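Local atomic coordinates of condensin complex subunit 3 (Schizosaccharomyces pombe, PDB entry 5OQR), a protein that serves as a regulatory subunit of condensin, the complex required to convert interphase chromatin into compact, mitotic-like chromosomes. Residues A[508-513]-A[522-527]; A[516-521]-A[552-557]. All coordinates share one frame; numbering follows the deposited sequence.

Contact 1. Residues A[508-513]-A[522-527]; sequences ECLSLV and FENVPL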
loop_
_atom_site.group_PDB
_atom_site.type_symbol
_atom_site.label_atom_id
_atom_site.label_comp_id
_atom_site.label_asym_id
_atom_site.label_seq_id
_atom_site.Cartn_x
_atom_site.Cartn_y
_atom_site.Cartn_z
ATOM N N GLU A 508 -30.863 11.692 3.134
ATOM C CA GLU A 508 -30.272 10.431 2.699
ATOM C C GLU A 508 -31.345 9.470 2.203
ATOM O O GLU A 508 -31.132 8.742 1.228
ATOM C CB GLU A 508 -29.476 9.802 3.840
ATOM C CG GLU A 508 -28.380 10.691 4.398
ATOM C CD GLU A 508 -27.672 10.065 5.582
ATOM O OE1 GLU A 508 -26.856 9.144 5.371
ATOM O OE2 GLU A 508 -27.942 10.485 6.728
ATOM N N CYS A 509 -32.507 9.455 2.862
ATOM C CA CYS A 509 -33.607 8.616 2.401
ATOM C C CYS A 509 -34.157 9.116 1.073
ATOM O O CYS A 509 -34.446 8.320 0.175
ATOM C CB CYS A 509 -34.720 8.578 3.451
ATOM S SG CYS A 509 -34.331 7.663 4.946
ATOM N N LEU A 510 -34.316 10.432 0.937
ATOM C CA LEU A 510 -34.798 10.994 -0.319
ATOM C C LEU A 510 -33.853 10.664 -1.467
ATOM O O LEU A 510 -34.297 10.370 -2.581
ATOM C CB LEU A 510 -34.969 12.503 -0.175
ATOM C CG LEU A 510 -35.345 13.284 -1.433
ATOM C CD1 LEU A 510 -36.551 12.683 -2.124
ATOM C CD2 LEU A 510 -35.610 14.729 -1.079
ATOM N N SER A 511 -32.545 10.694 -1.209
ATOM C CA SER A 511 -31.574 10.399 -2.257
ATOM C C SER A 511 -31.778 8.997 -2.810
ATOM O O SER A 511 -31.783 8.793 -4.029
ATOM C CB SER A 511 -30.155 10.560 -1.713
ATOM O OG SER A 511 -29.932 11.877 -1.246
ATOM N N LEU A 512 -31.949 8.012 -1.925
ATOM C CA LEU A 512 -32.076 6.628 -2.367
ATOM C C LEU A 512 -33.348 6.404 -3.170
ATOM O O LEU A 512 -33.398 5.494 -4.003
ATOM C CB LEU A 512 -32.043 5.689 -1.163
ATOM C CG LEU A 512 -30.699 5.586 -0.442
ATOM C CD1 LEU A 512 -30.864 4.882 0.888
ATOM C CD2 LEU A 512 -29.686 4.856 -1.306
ATOM N N VAL A 513 -34.383 7.210 -2.936
ATOM C CA VAL A 513 -35.592 7.098 -3.744
ATOM C C VAL A 513 -35.362 7.708 -5.116
ATOM O O VAL A 513 -35.923 7.241 -6.114
ATOM C CB VAL A 513 -36.780 7.760 -3.022
ATOM C CG1 VAL A 513 -38.041 7.669 -3.866
ATOM C CG2 VAL A 513 -37.008 7.106 -1.678
ATOM N N PHE A 522 -34.501 14.078 -11.282
ATOM C CA PHE A 522 -34.379 15.362 -11.962
ATOM C C PHE A 522 -35.130 16.458 -11.217
ATOM O O PHE A 522 -34.672 17.604 -11.155
ATOM C CB PHE A 522 -34.895 15.242 -13.396
ATOM C CG PHE A 522 -34.751 16.503 -14.196
ATOM C CD1 PHE A 522 -33.585 16.764 -14.894
ATOM C CD2 PHE A 522 -35.778 17.428 -14.247
ATOM C CE1 PHE A 522 -33.447 17.923 -15.628
ATOM C CE2 PHE A 522 -35.645 18.589 -14.981
ATOM C CZ PHE A 522 -34.479 18.837 -15.672
ATOM N N GLU A 523 -36.290 16.127 -10.651
ATOM C CA GLU A 523 -37.089 17.122 -9.948
ATOM C C GLU A 523 -36.408 17.624 -8.682
ATOM O O GLU A 523 -36.723 18.724 -8.219
ATOM C CB GLU A 523 -38.460 16.539 -9.607
ATOM C CG GLU A 523 -39.406 17.515 -8.926
ATOM C CD GLU A 523 -40.784 16.920 -8.691
ATOM O OE1 GLU A 523 -41.005 15.756 -9.090
ATOM O OE2 GLU A 523 -41.646 17.614 -8.108
ATOM N N ASN A 524 -35.477 16.856 -8.120
ATOM C CA ASN A 524 -34.843 17.204 -6.855
ATOM C C ASN A 524 -33.400 17.663 -7.000
ATOM O O ASN A 524 -32.769 17.985 -5.988
ATOM C CB ASN A 524 -34.906 16.011 -5.897
ATOM C CG ASN A 524 -36.263 15.867 -5.243
ATOM O OD1 ASN A 524 -36.808 16.829 -4.706
ATOM N ND2 ASN A 524 -36.824 14.667 -5.297
ATOM N N VAL A 525 -32.858 17.708 -8.219
ATOM C CA VAL A 525 -31.518 18.265 -8.415
ATOM C C VAL A 525 -31.415 19.665 -7.814
ATOM O O VAL A 525 -30.453 19.931 -7.083
ATOM C CB VAL A 525 -31.133 18.221 -9.894
ATOM C CG1 VAL A 525 -29.879 19.052 -10.157
ATOM C CG2 VAL A 525 -30.900 16.791 -10.345
ATOM N N PRO A 526 -32.339 20.592 -8.082
ATOM C CA PRO A 526 -32.223 21.928 -7.472
ATOM C C PRO A 526 -32.066 21.893 -5.964
ATOM O O PRO A 526 -31.316 22.701 -5.403
ATOM C CB PRO A 526 -33.532 22.610 -7.892
ATOM C CG PRO A 526 -33.927 21.926 -9.146
ATOM C CD PRO A 526 -33.482 20.503 -9.005
ATOM N N LEU A 527 -32.759 20.976 -5.289
ATOM C CA LEU A 527 -32.659 20.891 -3.836
ATOM C C LEU A 527 -31.240 20.548 -3.407
ATOM O O LEU A 527 -30.667 21.203 -2.530
ATOM C CB LEU A 527 -33.647 19.851 -3.310
ATOM C CG LEU A 527 -33.620 19.588 -1.803
ATOM C CD1 LEU A 527 -34.009 20.837 -1.033
ATOM C CD2 LEU A 527 -34.538 18.443 -1.462
#
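L510 faces N524 and L527 where two successive helices of a HEAT-repeat solenoid meet: 508-513 is helical backbone near the end of helix 500-514, and 522-527 belongs to helix 518-534, which kinks where N of P526, lacking a hydrogen, and N of L527 make no bond to the turn before. The interface between the six-residue pieces is small, 103 Å² in all, and the leucine bridges it with both of its methyl branches. CG of L510 stands anti to the backbone N (chi1 175°), which carries the fork across to the second helix. CD1 then lies 3.8 Å from ND2 of N524, a van der Waals touch between methyl and amide, the two side chains arriving from opposite directions. The other branch meets L527, a purely apolar contact in which the side chains run obliquely to one another. I491 of helix 480-495 and Y528 of helix 518-534 also pack on L510, so this leucine of helix 500-514 is packed against two other helices. At the next residue the hydroxyl of S511 is hydrogen-bonded to Y528 and T546, a polar link beside the apolar one. The L510-L527 touch is methyl on methyl, CD2 to CD2 at 3.9 Å.

Contact 2. Residues A[516-521]-A[552-557]; sequences LNADLA and IQHGKA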
loop_
_atom_site.group_PDB
_atom_site.type_symbol
_atom_site.label_atom_id
_atom_site.label_comp_id
_atom_site.label_asym_id
_atom_site.label_seq_id
_atom_site.Cartn_x
_atom_site.Cartn_y
_atom_site.Cartn_z
ATOM N N LEU A 516 -34.227 5.472 -7.862
ATOM C CA LEU A 516 -35.196 4.535 -8.413
ATOM C C LEU A 516 -36.097 5.157 -9.469
ATOM O O LEU A 516 -36.734 4.419 -10.227
ATOM C CB LEU A 516 -36.065 3.959 -7.289
ATOM C CG LEU A 516 -35.303 3.187 -6.208
ATOM C CD1 LEU A 516 -36.219 2.821 -5.062
ATOM C CD2 LEU A 516 -34.670 1.938 -6.787
ATOM N N ASN A 517 -36.165 6.484 -9.540
ATOM C CA ASN A 517 -36.994 7.166 -10.526
ATOM C C ASN A 517 -36.216 8.348 -11.083
ATOM O O ASN A 517 -35.818 9.240 -10.330
ATOM C CB ASN A 517 -38.314 7.630 -9.911
ATOM C CG ASN A 517 -39.376 7.890 -10.953
ATOM O OD1 ASN A 517 -39.679 9.037 -11.276
ATOM N ND2 ASN A 517 -39.940 6.819 -11.499
ATOM N N ALA A 518 -36.013 8.354 -12.402
ATOM C CA ALA A 518 -35.213 9.402 -13.027
ATOM C C ALA A 518 -35.920 10.750 -12.976
ATOM O O ALA A 518 -35.282 11.783 -12.744
ATOM C CB ALA A 518 -34.893 9.021 -14.470
ATOM N N ASP A 519 -37.235 10.767 -13.196
ATOM C CA ASP A 519 -37.967 12.028 -13.162
ATOM C C ASP A 519 -37.962 12.628 -11.763
ATOM O O ASP A 519 -37.883 13.851 -11.609
ATOM C CB ASP A 519 -39.397 11.818 -13.656
ATOM C CG ASP A 519 -39.506 11.874 -15.169
ATOM O OD1 ASP A 519 -38.949 12.814 -15.774
ATOM O OD2 ASP A 519 -40.144 10.976 -15.757
ATOM N N LEU A 520 -38.047 11.788 -10.731
ATOM C CA LEU A 520 -37.952 12.294 -9.367
ATOM C C LEU A 520 -36.541 12.779 -9.067
ATOM O O LEU A 520 -36.358 13.806 -8.405
ATOM C CB LEU A 520 -38.369 11.209 -8.375
ATOM C CG LEU A 520 -38.442 11.630 -6.906
ATOM C CD1 LEU A 520 -39.516 12.682 -6.689
ATOM C CD2 LEU A 520 -38.696 10.424 -6.029
ATOM N N ALA A 521 -35.531 12.052 -9.545
ATOM C CA ALA A 521 -34.156 12.526 -9.436
ATOM C C ALA A 521 -34.008 13.909 -10.053
ATOM O O ALA A 521 -33.468 14.828 -9.429
ATOM C CB ALA A 521 -33.211 11.532 -10.109
ATOM N N ILE A 552 -24.657 8.446 -12.496
ATOM C CA ILE A 552 -24.242 7.083 -12.807
ATOM C C ILE A 552 -25.456 6.186 -12.998
ATOM O O ILE A 552 -25.501 5.365 -13.921
ATOM C CB ILE A 552 -23.310 6.554 -11.702
ATOM C CG1 ILE A 552 -22.005 7.349 -11.696
ATOM C CG2 ILE A 552 -23.025 5.068 -11.892
ATOM C CD1 ILE A 552 -21.194 7.187 -10.434
ATOM N N GLN A 553 -26.457 6.323 -12.128
ATOM C CA GLN A 553 -27.627 5.455 -12.198
ATOM C C GLN A 553 -28.497 5.798 -13.399
ATOM O O GLN A 553 -28.798 4.932 -14.226
ATOM C CB GLN A 553 -28.431 5.563 -10.900
ATOM C CG GLN A 553 -29.741 4.783 -10.888
ATOM C CD GLN A 553 -29.532 3.284 -10.936
ATOM O OE1 GLN A 553 -28.546 2.766 -10.418
ATOM N NE2 GLN A 553 -30.463 2.576 -11.563
ATOM N N HIS A 554 -28.910 7.059 -13.514
ATOM C CA HIS A 554 -29.923 7.445 -14.486
ATOM C C HIS A 554 -29.351 7.875 -15.828
ATOM O O HIS A 554 -30.094 7.905 -16.815
ATOM C CB HIS A 554 -30.784 8.577 -13.922
ATOM C CG HIS A 554 -31.587 8.176 -12.727
ATOM N ND1 HIS A 554 -32.219 6.956 -12.635
ATOM C CD2 HIS A 554 -31.849 8.823 -11.568
ATOM C CE1 HIS A 554 -32.843 6.872 -11.476
ATOM N NE2 HIS A 554 -32.635 7.992 -10.810
ATOM N N GLY A 555 -28.074 8.213 -15.891
ATOM C CA GLY A 555 -27.446 8.562 -17.145
ATOM C C GLY A 555 -27.030 10.024 -17.192
ATOM O O GLY A 555 -27.503 10.870 -16.430
ATOM N N LYS A 556 -26.126 10.312 -18.126
ATOM C CA LYS A 556 -25.580 11.654 -18.284
ATOM C C LYS A 556 -26.569 12.590 -18.969
ATOM O O LYS A 556 -26.696 13.756 -18.581
ATOM C CB LYS A 556 -24.284 11.573 -19.088
ATOM C CG LYS A 556 -23.423 12.813 -19.057
ATOM C CD LYS A 556 -22.466 12.850 -20.240
ATOM C CE LYS A 556 -21.756 11.518 -20.459
ATOM N NZ LYS A 556 -20.758 11.596 -21.555
ATOM N N ALA A 557 -27.278 12.094 -19.984
ATOM C CA ALA A 557 -28.114 12.952 -20.815
ATOM C C ALA A 557 -29.319 13.505 -20.071
ATOM O O ALA A 557 -29.870 14.528 -20.489
ATOM C CB ALA A 557 -28.585 12.180 -22.047
#
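H554 lays its imidazole against the first turn of helix 518-534, at a helix-to-helix joint of the HEAT-repeat solenoid where helix 537-554 ends. The CA atoms of A518 and H554 are 5.8 Å apart. From CB, itself 4.2 Å from CB of A518, the side chain continues with CG anti to the carbonyl carbon (chi1 -65°), a turn that brings the ring over the first turn of helix 518-534. CG and ND1 both rest near the A518 methyl. CD2 meets the methyl of A521, its CB at 3.4 Å, the methyl coming in obliquely to the ring. CE1 comes to the backbone N of A518, and NE2, at the tip, passes the carbonyl of N517 on its way to a hydrogen bond with the carbonyl O of C514, at the end of helix 500-514. The ring is filled in on both faces. CA of A518 makes a CH-pi contact 3.6 Å from the centroid of the H554 ring, only 6° off the ring normal. CG of Q553 lies over the opposite face toward the rim. With an alanine in place of H554, the C514 carbonyl would probably lose this donor and a gap would open beside A518 and A521. G555, with a positive phi, ends the helix just after the histidine. The turn under the ring begins with N517 as N-cap: its OD1 accepts from N of L520 at 3.2 Å, in the carbonyl plane on a lone pair, with an N-H...O angle of 148°.

Overall arrangement
From the N terminus, the chain runs along helix 500-514, which carries 508-513, turns through 515-517 and enters helix 518-534. Contact 1 closes this short loop, with eight residues between its segments, joining HEAT 7 to HEAT 8. Contact 2 starts within that turn, at 516-521, and closes a longer loop of 30 residues when helix 537-554 comes back to the beginning of helix 518-534. The segments therefore alternate along the chain and the two loops cross. Helix 518-534 serves both, its start in contact 2 and the following turns in contact 1. The contact centres lie 10 Å apart, and CG1 of V513 packs directly on CD2 of L520 at 3.6 Å.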